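Side-chain contacts in halorhodopsin (Halobacterium salinarum, PDB 2JAF), which probably pumps chloride ions across the archaeal cell membrane, driven by light absorbed by its bound retinal: residues G41-I44 and L45-Y49; L110-A113 and L114-P117; T198-V201 and L202-L206; D238-A241 and K242-A246; F245-I248 and L249-V253. The protein carries 2 engineered substitutions. One frame throughout, in Å; residues are numbered along the deposited sequence. Where two conformers were deposited one is given.

In the fold
Each of the five contacts joins consecutive turns of one helix, so none closes a loop in the chain and none encloses another. From the N terminus, interaction 1 lies near the end of helix 27-50, interaction 2 follows in helix 106-127, and interaction 3 in helix 193-216. Interactions 4 and 5 share Phe245 and Ala246 in helix 227-255. Helix 227-255 draws the set together: Phe47 of interaction 1 packs on Ala246, Val203 of interaction 3 meets Phe245, and Leu202 meets Ile248. Ser115 of interaction 2 lies beside the Lys242 nitrogen of interaction 4, where both contacts touch the retinal. Together they sample four helices of the bundle.

Interaction 1: residues G41-I44 and L45-Y49; sequences GIAI and LVFVY
Ile44 and Val48, one helical turn apart, meet through branch methyls: Ile44 CG2 lies 4.2 Å from Val48 CG2, and the two side chains cross obliquely. Ile44 sets this methyl opposite its own backbone N and beside the carbonyl carbon, which carries it along the helix towards the next turn. Leu45 leans the other way. With CG beside its backbone N (chi1 -65°), it folds back over the preceding turn and brings CG to 3.5 Å from Gly41 O, the same oxygen that accepts the Leu45 N-H. This i to i+4 pattern belongs to helix 27-50, the first of the seven transmembrane helices of the microbial rhodopsin fold, where Ile44 also packs on Pro70, Leu71 and Ile74 of helix 58-82. Ala43 makes the aromatic contact. Its CB sits over the face of the Phe47 ring, 4.3 Å from the centroid, as a CH-pi interaction, while Phe47 N donates to Ala43 O at 2.7 Å. A serine in place of Phe47 would probably strip Ala43 CB of its aromatic cover and open a gap against Ala246 and Leu250 of helix 227-255. On the surface, Ile42 CG2 approaches Val46 CG2 at 4.0 Å.

Interaction 2: residues L110-A113 and L114-P117; sequences LTWA and LSTP. With PLM (palmitic acid), chain D; RET (retinal), chain G.
Ser115 comes up to the rim of the Trp112 indole, its OG near the ring plane and 4.1 Å from CD1. The ring offers a face to the retinal instead: C12 of the polyene stands 3.8 Å above the indole plane, towards the rim. Thr116 approaches the same chain from another direction with a methyl, CG2 lying 3.6 Å from retinal C13. A chi1 of 52° sends this methyl out opposite the carbonyl carbon and sets OG1 between the backbone N and the carbonyl carbon, near Trp112 O; OG1 is hydrogen-bonded to Asp141 OD2 of helix 131-153. Trp112, Ser115 and Thr116 thus belong to the retinal pocket, in a stretch of helix 106-127 bent by a proline kink. Pro117 has no N-H to give, and Ala113 O, 3.1 Å from Pro117 CG, finds no polar partner in the model. The Leu114 N-H also misses the normal bond to the turn before. It turns to Thr111 O at 2.8 Å, standing 55° out of the carbonyl plane, while Ser115 N reaches that oxygen nearly in line with the C=O. The Thr111 hydroxyl is bonded to Ser76. Away from the retinal, a palmitic acid runs past the helix, with its C4 3.7 Å from Leu110 CD2 and its C8 3.9 Å from Leu114 CB; Leu114 also packs on Gly143 of a second subunit.

Interaction 3: residues T198-V201 and L202-L206; sequences TLRV and LVVVL. Engineered in segment 202-206: Val203 (natural residue Thr).
From Thr198 to Val201 each carbonyl accepts the N-H four residues on, from Leu202 to Val205, in regular alpha-helical fashion; the Val204 N to Arg200 O bond is close to straight at 176°, and the Leu202 N to Thr198 O bond is weak at 3.4 Å. On this frame the valines repeat one design. Val203, Val204 and Val205 all hold CG2 opposite the carbonyl carbon and beside the backbone N, which lays that methyl against the carbonyl oxygen of the turn before. Val204 CG2 lies 3.3 Å from Arg200 O, and Val205 CG2 is equally near Val201 O. Val201 and Val205 stand side by side on the surface, pointing the same way, with Val201 CG1 4.1 Å from Val205 CG2. Leu202 folds back so that its CG comes to 3.7 Å from Thr198 O, and its CD1 is 4.4 Å from Leu199 CD2. Val203 is an engineered residue, threonine in the natural protein; its side chain lies about 7 Å from the retinal and packs, with Leu199, on Phe245 of helix 227-255. The polar end of Arg200 is engaged outside the two segments, its NH1 hydrogen-bonded to Leu179 O of helix 158-180. Between the two turns, then, the backbone does the polar work and the side chains bring only hydrocarbon, a chemistry consistent with a membrane helix that faces its neighbours on one side and probably lipid on another.

Interaction 4: residues D238-A241 and K242-A246; sequences DVFA and KYVFA. With RET (retinal), chain G.
Lys242 and Asp238 lie side by side, and the lysine can be traced outwards atom by atom. CB starts 3.2 Å from Asp238 O, the oxygen that also takes the Lys242 N-H. CG, still near that oxygen, and CD each come to 3.3 Å from retinal C15. The chain is extended through these carbons and then bends at the last torsion (chi4 65°), which turns NZ into line with the end of the polyene. There NZ is covalently joined to C15 at 1.3 Å, the Schiff-base linkage characteristic of retinal proteins. The carboxylate of Asp238 accompanies it: OD1 forms a salt bridge with NZ at 3.6 Å and is also hydrogen-bonded to Tyr210, while OD2 is bonded to Tyr77. Next to this site the helix widens into a pi-type turn. Val244 N donates to Val239 O, five residues back, at 2.9 Å and 169°, and Phe245 N reaches Phe240 O in the same way. Tyr243 turns one ring face over Asp238 O, and its hydroxyl is bonded to Ser73. A leucine in place of Tyr243 would probably leave the Ser73 hydroxyl without this mate and Asp238 O without its aromatic cover. Phe240 and Val244 run alongside each other, and Phe240 CD1 lies 3.8 Å from Val244 CG2. Within the bundle, Tyr243 leans on Asn36 and Ala40 of helix 27-50, Lys242 on Ile69 of helix 58-82 and Ser115 of helix 106-127, and Phe240 on Leu206 of helix 193-216.

Interaction 5: residues F245-I248 and L249-V253; sequences FAFI and LLRWV
Phe245 and Leu249 form the buried, closely surrounded side of this contact, lying alongside each other with Phe245 CE1 3.9 Å from Leu249 CD2. They occupy the inward face of helix 227-255, the last transmembrane helix of the seven-helix rhodopsin bundle, at two consecutive alpha-helical turns. Leu249 continues inwards onto Ala122 and Leu126 of helix 106-127. Leu250, whose N-H is bonded to Ala246 O at 2.9 Å, packs on Phe47 and Trp63, so that three other helices close round this side. Towards the surface the packing changes character. Phe247 and Arg251, again four residues apart, meet at an angle: the ring and guanidinium planes are 58° apart. Phe247 CE2 stands 3.6 Å above the guanidinium plane, off towards its rim, and is 3.7 Å from Arg251 NH1. The arginine chain runs straight through its first two torsions and then bends (chi3 61°), which brings the guanidinium back beside the phenylalanine ring, with one guanidinium face towards CE2, instead of letting it run on outwards. Met50 of helix 27-50 touches both residues. Water takes part on this exposed side. Ile248 O, already holding the Trp252 N-H at 3.2 Å, accepts a second hydrogen bond from a water molecule 2.8 Å away; that water lies in the plane of the guanidinium, at its edge, and accepts from Arg251 NE at 3.1 Å.

Interaction 1: residues G41-I44 and L45-Y49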
# COMPACT_ATOMS: atom_id res chain seq x y z
N GLY A 41 -2.07 5.83 24.14
CA GLY A 41 -2.09 4.64 24.98
C GLY A 41 -3.38 4.59 25.79
O GLY A 41 -4.02 3.55 25.92
N ILE A 42 -3.77 5.73 26.35
CA ILE A 42 -4.99 5.82 27.13
C ILE A 42 -6.22 5.58 26.25
O ILE A 42 -7.17 4.92 26.66
CB ILE A 42 -5.10 7.20 27.82
CG1 ILE A 42 -3.96 7.34 28.84
CG2 ILE A 42 -6.46 7.35 28.51
CD1 ILE A 42 -3.93 8.69 29.52
N ALA A 43 -6.20 6.12 25.03
CA ALA A 43 -7.32 5.94 24.11
C ALA A 43 -7.56 4.46 23.82
O ALA A 43 -8.69 3.98 23.87
CB ALA A 43 -7.06 6.70 22.81
N ILE A 44 -6.48 3.75 23.51
CA ILE A 44 -6.57 2.33 23.21
C ILE A 44 -7.26 1.60 24.36
O ILE A 44 -8.20 0.83 24.14
CB ILE A 44 -5.17 1.71 23.00
CG1 ILE A 44 -4.54 2.29 21.73
CG2 ILE A 44 -5.27 0.19 22.90
CD1 ILE A 44 -3.10 1.88 21.51
N LEU A 45 -6.79 1.84 25.58
CA LEU A 45 -7.37 1.20 26.75
C LEU A 45 -8.84 1.59 26.93
O LEU A 45 -9.67 0.74 27.25
CB LEU A 45 -6.56 1.55 27.99
CG LEU A 45 -5.12 0.99 27.96
CD1 LEU A 45 -4.42 1.28 29.28
CD2 LEU A 45 -5.17 -0.52 27.70
N VAL A 46 -9.15 2.86 26.71
CA VAL A 46 -10.52 3.34 26.84
C VAL A 46 -11.42 2.69 25.79
O VAL A 46 -12.53 2.25 26.10
CB VAL A 46 -10.60 4.88 26.68
CG1 VAL A 46 -12.05 5.32 26.56
CG2 VAL A 46 -9.94 5.55 27.88
N PHE A 47 -10.94 2.63 24.56
CA PHE A 47 -11.71 2.04 23.47
C PHE A 47 -11.93 0.54 23.64
O PHE A 47 -13.02 0.03 23.39
CB PHE A 47 -11.03 2.32 22.12
CG PHE A 47 -10.92 3.78 21.79
CD1 PHE A 47 -11.64 4.74 22.50
CD2 PHE A 47 -10.09 4.21 20.75
CE1 PHE A 47 -11.54 6.10 22.17
CE2 PHE A 47 -9.99 5.56 20.42
CZ PHE A 47 -10.72 6.50 21.13
N VAL A 48 -10.89 -0.18 24.06
CA VAL A 48 -11.02 -1.62 24.27
C VAL A 48 -12.14 -1.84 25.28
O VAL A 48 -13.00 -2.70 25.10
CB VAL A 48 -9.72 -2.25 24.82
CG1 VAL A 48 -9.95 -3.71 25.18
CG2 VAL A 48 -8.62 -2.13 23.78
N TYR A 49 -12.12 -1.03 26.33
CA TYR A 49 -13.12 -1.10 27.39
C TYR A 49 -14.52 -0.81 26.84
O TYR A 49 -15.45 -1.59 27.04
CB TYR A 49 -12.77 -0.08 28.48
CG TYR A 49 -13.82 0.08 29.55
CD1 TYR A 49 -14.15 -0.97 30.41
CD2 TYR A 49 -14.49 1.29 29.72
CE1 TYR A 49 -15.11 -0.82 31.40
CE2 TYR A 49 -15.46 1.46 30.71
CZ TYR A 49 -15.76 0.40 31.55
OH TYR A 49 -16.72 0.55 32.53

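Interaction 2: residues L110-A113 and L114-P117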
# COMPACT_ATOMS: atom_id res chain seq x y z
N LEU A 110 4.46 9.88 6.54
CA LEU A 110 4.44 8.48 6.15
C LEU A 110 3.34 7.66 6.85
O LEU A 110 2.61 6.91 6.21
CB LEU A 110 5.79 7.83 6.46
CG LEU A 110 5.86 6.34 6.11
CD1 LEU A 110 5.80 6.17 4.60
CD2 LEU A 110 7.14 5.73 6.67
N THR A 111 3.23 7.80 8.17
CA THR A 111 2.23 7.03 8.89
C THR A 111 0.80 7.50 8.60
O THR A 111 -0.14 6.72 8.72
CB THR A 111 2.48 7.07 10.41
OG1 THR A 111 2.26 8.39 10.92
CG2 THR A 111 3.91 6.65 10.71
N TRP A 112 0.63 8.75 8.20
CA TRP A 112 -0.71 9.25 7.87
C TRP A 112 -1.27 8.38 6.74
O TRP A 112 -2.49 8.22 6.62
CB TRP A 112 -0.68 10.71 7.39
CG TRP A 112 -0.36 11.74 8.45
CD1 TRP A 112 -0.45 11.58 9.80
CD2 TRP A 112 0.06 13.09 8.23
NE1 TRP A 112 -0.10 12.75 10.44
CE2 TRP A 112 0.22 13.69 9.49
CE3 TRP A 112 0.33 13.85 7.08
CZ2 TRP A 112 0.64 15.02 9.65
CZ3 TRP A 112 0.74 15.18 7.23
CH2 TRP A 112 0.89 15.75 8.51
N ALA A 113 -0.37 7.82 5.93
CA ALA A 113 -0.77 6.98 4.80
C ALA A 113 -1.47 5.70 5.25
O ALA A 113 -2.10 5.02 4.44
CB ALA A 113 0.46 6.64 3.94
N LEU A 114 -1.36 5.38 6.54
CA LEU A 114 -2.04 4.21 7.09
C LEU A 114 -3.16 4.63 8.04
O LEU A 114 -4.25 4.06 8.02
CB LEU A 114 -1.05 3.31 7.83
CG LEU A 114 -1.67 2.09 8.52
CD1 LEU A 114 -2.30 1.17 7.49
CD2 LEU A 114 -0.60 1.35 9.30
N SER A 115 -2.90 5.64 8.87
CA SER A 115 -3.91 6.10 9.81
C SER A 115 -5.10 6.83 9.18
O SER A 115 -6.23 6.63 9.61
CB SER A 115 -3.28 7.00 10.89
OG SER A 115 -2.78 8.21 10.34
N THR A 116 -4.86 7.67 8.17
CA THR A 116 -6.01 8.37 7.58
C THR A 116 -6.92 7.40 6.85
O THR A 116 -8.14 7.56 6.85
CB THR A 116 -5.59 9.60 6.71
OG1 THR A 116 -4.60 9.25 5.73
CG2 THR A 116 -5.03 10.69 7.59
N PRO A 117 -6.35 6.36 6.20
CA PRO A 117 -7.25 5.42 5.52
C PRO A 117 -8.11 4.68 6.55
O PRO A 117 -9.25 4.31 6.27
CB PRO A 117 -6.28 4.50 4.78
CG PRO A 117 -5.19 5.45 4.39
CD PRO A 117 -4.98 6.23 5.68
C1 PLM D . 6.16 3.89 11.66
O1 PLM D . 7.25 3.62 12.19
O2 PLM D . 5.16 4.22 12.33
C2 PLM D . 6.08 3.81 10.14
C3 PLM D . 4.91 3.02 9.58
C4 PLM D . 4.99 3.09 8.06
C5 PLM D . 3.85 2.31 7.44
C6 PLM D . 3.03 3.13 6.48
C7 PLM D . 2.14 2.14 5.76
C8 PLM D . 1.25 2.80 4.74
C9 PLM D . 0.38 1.75 4.08
CA PLM D . -0.52 2.36 3.03
CB PLM D . -1.73 1.58 2.54
CC PLM D . -2.81 1.24 3.56
CD PLM D . -3.93 0.51 2.85
CE PLM D . -5.06 0.16 3.82
CF PLM D . -6.04 -0.76 3.10
CG PLM D . -7.19 -1.14 4.02
C1 RET G . -0.13 17.96 3.99
C2 RET G . 0.77 18.91 3.06
C3 RET G . 0.36 19.01 1.57
C4 RET G . -1.13 19.55 1.43
C5 RET G . -2.20 18.80 2.32
C6 RET G . -1.75 18.02 3.58
C7 RET G . -2.79 17.24 4.33
C8 RET G . -2.72 16.37 5.37
C9 RET G . -3.85 15.89 6.12
C10 RET G . -3.41 15.12 7.20
C11 RET G . -4.25 14.54 8.13
C12 RET G . -3.70 13.84 9.21
C13 RET G . -4.51 13.12 10.19
C14 RET G . -3.71 12.45 11.16
C15 RET G . -4.18 11.53 12.07
C16 RET G . 0.48 16.53 3.76
C17 RET G . 0.14 18.46 5.50
C18 RET G . -3.65 18.92 1.85
C19 RET G . -5.38 16.37 5.80
C20 RET G . -6.05 13.15 10.18

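Interaction 3: residues T198-V201 and L202-L206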
# COMPACT_ATOMS: atom_id res chain seq x y z
N THR A 198 -22.09 15.06 12.15
CA THR A 198 -21.26 15.57 13.24
C THR A 198 -19.79 15.24 12.94
O THR A 198 -18.92 16.11 13.02
CB THR A 198 -21.64 14.90 14.57
OG1 THR A 198 -22.93 15.38 14.98
CG2 THR A 198 -20.62 15.23 15.66
N LEU A 199 -19.53 13.99 12.59
CA LEU A 199 -18.17 13.54 12.31
C LEU A 199 -17.59 14.20 11.07
O LEU A 199 -16.38 14.42 10.98
CB LEU A 199 -18.14 12.02 12.17
CG LEU A 199 -18.52 11.24 13.44
CD1 LEU A 199 -18.49 9.75 13.16
CD2 LEU A 199 -17.56 11.59 14.57
N ARG A 200 -18.45 14.51 10.10
CA ARG A 200 -18.00 15.14 8.87
C ARG A 200 -17.44 16.54 9.14
O ARG A 200 -16.43 16.93 8.56
CB ARG A 200 -19.16 15.23 7.88
CG ARG A 200 -18.83 15.94 6.58
CD ARG A 200 -19.96 15.80 5.58
NE ARG A 200 -21.19 16.48 6.00
CZ ARG A 200 -22.27 16.59 5.24
NH1 ARG A 200 -22.27 16.07 4.02
NH2 ARG A 200 -23.33 17.26 5.67
N VAL A 201 -18.09 17.28 10.03
CA VAL A 201 -17.62 18.62 10.37
C VAL A 201 -16.25 18.51 11.02
O VAL A 201 -15.34 19.30 10.72
CB VAL A 201 -18.59 19.33 11.35
CG1 VAL A 201 -18.01 20.69 11.75
CG2 VAL A 201 -19.96 19.51 10.68
N LEU A 202 -16.08 17.54 11.91
CA LEU A 202 -14.81 17.35 12.59
C LEU A 202 -13.69 17.04 11.62
O LEU A 202 -12.59 17.57 11.74
CB LEU A 202 -14.92 16.24 13.64
CG LEU A 202 -15.76 16.56 14.88
CD1 LEU A 202 -15.72 15.38 15.84
CD2 LEU A 202 -15.23 17.82 15.54
N VAL A 203 -13.97 16.17 10.64
CA VAL A 203 -12.96 15.81 9.65
C VAL A 203 -12.57 17.01 8.79
O VAL A 203 -11.39 17.33 8.66
CB VAL A 203 -13.44 14.67 8.72
CG1 VAL A 203 -12.43 14.46 7.59
CG2 VAL A 203 -13.62 13.39 9.51
N VAL A 204 -13.56 17.67 8.20
CA VAL A 204 -13.26 18.80 7.32
C VAL A 204 -12.48 19.90 8.04
O VAL A 204 -11.45 20.36 7.56
CB VAL A 204 -14.54 19.42 6.71
CG1 VAL A 204 -14.17 20.66 5.89
CG2 VAL A 204 -15.24 18.39 5.82
N VAL A 205 -12.97 20.33 9.20
CA VAL A 205 -12.29 21.39 9.94
C VAL A 205 -10.92 20.99 10.47
O VAL A 205 -9.94 21.71 10.27
CB VAL A 205 -13.17 21.88 11.12
CG1 VAL A 205 -12.43 22.95 11.91
CG2 VAL A 205 -14.47 22.45 10.58
N LEU A 206 -10.83 19.84 11.13
CA LEU A 206 -9.55 19.42 11.68
C LEU A 206 -8.53 19.05 10.60
O LEU A 206 -7.36 19.41 10.70
CB LEU A 206 -9.75 18.26 12.65
CG LEU A 206 -10.67 18.61 13.83
CD1 LEU A 206 -10.93 17.37 14.66
CD2 LEU A 206 -10.03 19.70 14.68

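Interaction 4: residues D238-A241 and K242-A246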
# COMPACT_ATOMS: atom_id res chain seq x y z
N ASP A 238 -3.77 15.95 16.10
CA ASP A 238 -3.92 14.50 16.24
C ASP A 238 -4.84 14.13 17.40
O ASP A 238 -5.64 13.20 17.31
CB ASP A 238 -2.56 13.83 16.46
CG ASP A 238 -1.81 13.55 15.17
OD1 ASP A 238 -2.32 13.86 14.07
OD2 ASP A 238 -0.69 13.00 15.27
N VAL A 239 -4.73 14.87 18.51
CA VAL A 239 -5.56 14.58 19.67
C VAL A 239 -7.03 14.64 19.31
O VAL A 239 -7.80 13.76 19.67
CB VAL A 239 -5.28 15.56 20.84
CG1 VAL A 239 -6.33 15.38 21.93
CG2 VAL A 239 -3.89 15.31 21.42
N PHE A 240 -7.42 15.67 18.56
CA PHE A 240 -8.82 15.82 18.17
C PHE A 240 -9.22 15.02 16.93
O PHE A 240 -10.28 14.39 16.92
CB PHE A 240 -9.13 17.31 17.97
CG PHE A 240 -9.12 18.10 19.25
CD1 PHE A 240 -10.19 18.04 20.13
CD2 PHE A 240 -7.99 18.83 19.62
CE1 PHE A 240 -10.14 18.69 21.36
CE2 PHE A 240 -7.93 19.48 20.86
CZ PHE A 240 -9.01 19.40 21.73
N ALA A 241 -8.38 15.04 15.90
CA ALA A 241 -8.72 14.32 14.67
C ALA A 241 -8.69 12.81 14.83
O ALA A 241 -9.30 12.09 14.04
CB ALA A 241 -7.80 14.76 13.53
N LYS A 242 -7.96 12.32 15.83
CA LYS A 242 -7.88 10.88 16.06
C LYS A 242 -8.55 10.38 17.34
O LYS A 242 -9.53 9.64 17.29
CB LYS A 242 -6.42 10.40 16.09
CG LYS A 242 -5.74 10.34 14.74
CD LYS A 242 -4.32 9.82 14.91
CE LYS A 242 -3.64 9.53 13.59
NZ LYS A 242 -3.44 10.72 12.78
N TYR A 243 -8.00 10.78 18.48
CA TYR A 243 -8.52 10.29 19.75
C TYR A 243 -9.93 10.76 20.07
O TYR A 243 -10.81 9.93 20.32
CB TYR A 243 -7.56 10.65 20.90
CG TYR A 243 -6.09 10.43 20.57
CD1 TYR A 243 -5.68 9.40 19.72
CD2 TYR A 243 -5.12 11.31 21.06
CE1 TYR A 243 -4.34 9.26 19.35
CE2 TYR A 243 -3.78 11.17 20.70
CZ TYR A 243 -3.40 10.15 19.84
OH TYR A 243 -2.09 10.07 19.42
N VAL A 244 -10.17 12.07 20.05
CA VAL A 244 -11.50 12.59 20.35
C VAL A 244 -12.48 12.12 19.28
O VAL A 244 -13.59 11.68 19.59
CB VAL A 244 -11.51 14.14 20.46
CG1 VAL A 244 -12.94 14.67 20.59
CG2 VAL A 244 -10.71 14.58 21.68
N PHE A 245 -12.05 12.20 18.02
CA PHE A 245 -12.88 11.77 16.91
C PHE A 245 -13.32 10.32 17.09
O PHE A 245 -14.50 9.99 16.95
CB PHE A 245 -12.11 11.91 15.59
CG PHE A 245 -12.79 11.30 14.40
CD1 PHE A 245 -12.62 9.95 14.10
CD2 PHE A 245 -13.62 12.06 13.59
CE1 PHE A 245 -13.26 9.37 13.00
CE2 PHE A 245 -14.26 11.50 12.49
CZ PHE A 245 -14.08 10.15 12.19
N ALA A 246 -12.36 9.45 17.41
CA ALA A 246 -12.64 8.03 17.61
C ALA A 246 -13.57 7.81 18.80
O ALA A 246 -14.43 6.94 18.76
CB ALA A 246 -11.34 7.26 17.81
C1 RET G . -0.13 17.96 3.99
C2 RET G . 0.77 18.91 3.06
C3 RET G . 0.36 19.01 1.57
C4 RET G . -1.13 19.55 1.43
C5 RET G . -2.20 18.80 2.32
C6 RET G . -1.75 18.02 3.58
C7 RET G . -2.79 17.24 4.33
C8 RET G . -2.72 16.37 5.37
C9 RET G . -3.85 15.89 6.12
C10 RET G . -3.41 15.12 7.20
C11 RET G . -4.25 14.54 8.13
C12 RET G . -3.70 13.84 9.21
C13 RET G . -4.51 13.12 10.19
C14 RET G . -3.71 12.45 11.16
C15 RET G . -4.18 11.53 12.07
C16 RET G . 0.48 16.53 3.76
C17 RET G . 0.14 18.46 5.50
C18 RET G . -3.65 18.92 1.85
C19 RET G . -5.38 16.37 5.80
C20 RET G . -6.05 13.15 10.18

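Interaction 5: residues F245-I248 and L249-V253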
# COMPACT_ATOMS: atom_id res chain seq x y z
N PHE A 245 -12.05 12.20 18.02
CA PHE A 245 -12.88 11.77 16.91
C PHE A 245 -13.32 10.32 17.09
O PHE A 245 -14.50 9.99 16.95
CB PHE A 245 -12.11 11.91 15.59
CG PHE A 245 -12.79 11.30 14.40
CD1 PHE A 245 -12.62 9.95 14.10
CD2 PHE A 245 -13.62 12.06 13.59
CE1 PHE A 245 -13.26 9.37 13.00
CE2 PHE A 245 -14.26 11.50 12.49
CZ PHE A 245 -14.08 10.15 12.19
N ALA A 246 -12.36 9.45 17.41
CA ALA A 246 -12.64 8.03 17.61
C ALA A 246 -13.57 7.81 18.80
O ALA A 246 -14.43 6.94 18.76
CB ALA A 246 -11.34 7.26 17.81
N PHE A 247 -13.38 8.60 19.85
CA PHE A 247 -14.23 8.48 21.04
C PHE A 247 -15.69 8.78 20.70
O PHE A 247 -16.59 8.03 21.07
CB PHE A 247 -13.77 9.45 22.13
CG PHE A 247 -14.66 9.45 23.34
CD1 PHE A 247 -14.66 8.37 24.22
CD2 PHE A 247 -15.54 10.50 23.58
CE1 PHE A 247 -15.52 8.33 25.31
CE2 PHE A 247 -16.41 10.47 24.67
CZ PHE A 247 -16.40 9.38 25.54
N ILE A 248 -15.91 9.88 19.99
CA ILE A 248 -17.26 10.29 19.61
C ILE A 248 -17.91 9.24 18.72
O ILE A 248 -19.09 8.90 18.91
CB ILE A 248 -17.23 11.64 18.87
CG1 ILE A 248 -16.78 12.74 19.84
CG2 ILE A 248 -18.61 11.95 18.27
CD1 ILE A 248 -16.53 14.08 19.19
N LEU A 249 -17.16 8.74 17.74
CA LEU A 249 -17.67 7.73 16.83
C LEU A 249 -18.03 6.43 17.56
O LEU A 249 -19.13 5.90 17.41
CB LEU A 249 -16.65 7.46 15.72
CG LEU A 249 -16.80 6.28 14.75
CD1 LEU A 249 -18.25 6.04 14.39
CD2 LEU A 249 -15.96 6.58 13.51
N LEU A 250 -17.09 5.92 18.35
CA LEU A 250 -17.29 4.68 19.08
C LEU A 250 -18.44 4.76 20.09
O LEU A 250 -19.25 3.83 20.20
CB LEU A 250 -16.00 4.28 19.79
CG LEU A 250 -15.97 2.90 20.46
CD1 LEU A 250 -16.43 1.84 19.47
CD2 LEU A 250 -14.56 2.61 20.94
N ARG A 251 -18.51 5.86 20.83
CA ARG A 251 -19.56 6.04 21.83
C ARG A 251 -20.94 5.99 21.19
O ARG A 251 -21.87 5.42 21.75
CB ARG A 251 -19.38 7.38 22.56
CG ARG A 251 -20.42 7.63 23.66
CD ARG A 251 -20.22 8.96 24.37
NE ARG A 251 -20.33 10.10 23.46
CZ ARG A 251 -20.17 11.37 23.81
NH1 ARG A 251 -19.88 11.69 25.07
NH2 ARG A 251 -20.27 12.33 22.90
N TRP A 252 -21.07 6.59 20.00
CA TRP A 252 -22.35 6.60 19.31
C TRP A 252 -22.71 5.18 18.88
O TRP A 252 -23.84 4.74 19.06
CB TRP A 252 -22.29 7.50 18.07
CG TRP A 252 -23.65 7.72 17.45
CD1 TRP A 252 -24.56 8.69 17.77
CD2 TRP A 252 -24.28 6.89 16.47
NE1 TRP A 252 -25.72 8.52 17.05
CE2 TRP A 252 -25.57 7.42 16.24
CE3 TRP A 252 -23.89 5.75 15.76
CZ2 TRP A 252 -26.47 6.85 15.34
CZ3 TRP A 252 -24.78 5.18 14.86
CH2 TRP A 252 -26.06 5.73 14.66
N VAL A 253 -21.74 4.48 18.31
CA VAL A 253 -21.96 3.11 17.86
C VAL A 253 -22.42 2.21 19.01
O VAL A 253 -23.31 1.38 18.83
CB VAL A 253 -20.67 2.52 17.23
CG1 VAL A 253 -20.85 1.03 16.95
CG2 VAL A 253 -20.35 3.25 15.93
O HOH W 1 -20.97 10.33 20.46